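Local coordinates for protein nitrate reductase (Ulva prolifera, PDB 5YLY) that uses FAD in its cytochrome b5 reductase domain and probably passes electrons from NADH toward the reduction of nitrate, the first step of nitrate assimilation, at residues A[243-246]-A[247-251]. Residues are numbered along the deposited sequence; the frame is centred on the assembly and turned at random.
Sequences IDLD and MCERA
D244 caps the start of helix 245-251 by accepting a hydrogen bond from the backbone of M247. The bond from M247 N to D244 OD1 is 3.0 Å long and meets the oxygen nearly along its C-O axis. D244 CG sits between its own backbone N and carbonyl carbon (chi1 65°), which turns OD1 back over the first helical turn. A water also donates to OD1 and accepts from R250 NH2, so this oxygen has two donors. The backbone carbonyl of D244 starts the regular helical bonding, with C248 N 3.0 Å from D244 O.

The tight side faces inward. I243 CG2 lies against C248 SG at 3.4 Å, and M247 SD passes 4.0 Å from I243 CA. I243 and M247 both reach L197 of strand 193-200, while C248 touches N277 of helix 267-280.

The other side is looser, with D246, E249 and R250 exposed. D246 OD1 approaches R250 NE in the guanidinium plane, but at 3.7 Å this salt bridge is long. The R250 chain bends at chi3 (-76°), which turns NH2 toward the water on D244 OD1; NH2 also bonds to S239 OG. L245 lies at the border, its side chain also touching N277 and K280 of helix 267-280. Its aliphatic end lies beside the E249 carboxylate, with L245 CG 3.7 Å from E249 OE2. That oxygen forms its salt bridge with R254.

This is a classic Asp N-cap. It opens a short helix packed on the parallel sheet of the NAD-binding domain, away from the FAD site.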
loop_
_atom_site.group_PDB
_atom_site.type_symbol
_atom_site.label_atom_id
_atom_site.label_comp_id
_atom_site.label_asym_id
_atom_site.label_seq_id
_atom_site.Cartn_x
_atom_site.Cartn_y
_atom_site.Cartn_z
ATOM N N ILE A 243 -4.824 -16.176 -6.566
ATOM C CA ILE A 243 -5.885 -16.056 -5.575
ATOM C C ILE A 243 -7.146 -16.754 -6.167
ATOM O O ILE A 243 -7.497 -16.510 -7.321
ATOM C CB ILE A 243 -6.123 -14.567 -5.235
ATOM C CG1 ILE A 243 -4.872 -13.943 -4.545
ATOM C CG2 ILE A 243 -7.364 -14.390 -4.370
ATOM C CD1 ILE A 243 -4.860 -12.449 -4.443
ATOM N N ASP A 244 -7.746 -17.684 -5.407
ATOM C CA ASP A 244 -8.961 -18.397 -5.793
ATOM C C ASP A 244 -9.953 -18.363 -4.626
ATOM O O ASP A 244 -9.629 -17.802 -3.571
ATOM C CB ASP A 244 -8.667 -19.829 -6.306
ATOM C CG ASP A 244 -8.084 -20.844 -5.321
ATOM O OD1 ASP A 244 -7.894 -20.493 -4.135
ATOM O OD2 ASP A 244 -7.823 -21.989 -5.738
ATOM N N LEU A 245 -11.163 -18.909 -4.817
ATOM C CA LEU A 245 -12.193 -18.897 -3.770
ATOM C C LEU A 245 -11.718 -19.544 -2.473
ATOM O O LEU A 245 -11.937 -18.973 -1.410
ATOM C CB LEU A 245 -13.512 -19.547 -4.249
ATOM C CG LEU A 245 -14.688 -19.500 -3.255
ATOM C CD1 LEU A 245 -15.080 -18.068 -2.896
ATOM C CD2 LEU A 245 -15.889 -20.280 -3.779
ATOM N N ASP A 246 -11.078 -20.734 -2.567
ATOM C CA ASP A 246 -10.552 -21.478 -1.410
ATOM C C ASP A 246 -9.560 -20.628 -0.619
ATOM O O ASP A 246 -9.648 -20.567 0.601
ATOM C CB ASP A 246 -9.867 -22.781 -1.854
ATOM C CG ASP A 246 -10.257 -23.985 -1.025
ATOM O OD1 ASP A 246 -9.981 -23.978 0.199
ATOM O OD2 ASP A 246 -10.887 -24.912 -1.588
ATOM N N MET A 247 -8.637 -19.953 -1.316
ATOM C CA MET A 247 -7.662 -19.097 -0.664
ATOM C C MET A 247 -8.333 -17.912 0.031
ATOM O O MET A 247 -7.956 -17.577 1.164
ATOM C CB MET A 247 -6.612 -18.617 -1.654
ATOM C CG MET A 247 -5.382 -18.039 -0.976
ATOM S SD MET A 247 -4.234 -17.387 -2.215
ATOM C CE MET A 247 -3.913 -18.857 -3.196
ATOM N N CYS A 248 -9.338 -17.287 -0.636
ATOM C CA CYS A 248 -10.077 -16.161 -0.044
ATOM C C CYS A 248 -10.857 -16.627 1.188
ATOM O O CYS A 248 -10.907 -15.900 2.173
ATOM C CB CYS A 248 -11.001 -15.511 -1.073
ATOM S SG CYS A 248 -10.133 -14.633 -2.402
ATOM N N GLU A 249 -11.456 -17.838 1.143
ATOM C CA GLU A 249 -12.212 -18.356 2.291
ATOM C C GLU A 249 -11.295 -18.692 3.468
ATOM O O GLU A 249 -11.691 -18.534 4.621
ATOM C CB GLU A 249 -13.083 -19.567 1.898
ATOM C CG GLU A 249 -14.265 -19.182 1.020
ATOM C CD GLU A 249 -15.087 -20.312 0.419
ATOM O OE1 GLU A 249 -14.554 -21.438 0.262
ATOM O OE2 GLU A 249 -16.260 -20.049 0.061
ATOM N N ARG A 250 -10.086 -19.180 3.182
ATOM C CA ARG A 250 -9.136 -19.499 4.255
ATOM C C ARG A 250 -8.546 -18.246 4.906
ATOM O O ARG A 250 -8.409 -18.192 6.123
ATOM C CB ARG A 250 -8.004 -20.419 3.754
ATOM C CG ARG A 250 -8.494 -21.849 3.449
ATOM C CD ARG A 250 -7.375 -22.815 3.082
ATOM N NE ARG A 250 -6.888 -22.622 1.712
ATOM C CZ ARG A 250 -5.759 -21.993 1.394
ATOM N NH1 ARG A 250 -4.987 -21.484 2.345
ATOM N NH2 ARG A 250 -5.394 -21.871 0.122
ATOM N N ALA A 251 -8.204 -17.245 4.101
ATOM C CA ALA A 251 -7.520 -16.029 4.534
ATOM C C ALA A 251 -8.376 -14.871 4.957
ATOM O O ALA A 251 -7.883 -14.028 5.704
ATOM C CB ALA A 251 -6.594 -15.565 3.409
HETATM O O HOH W 1 -5.971 -22.198 -2.867
#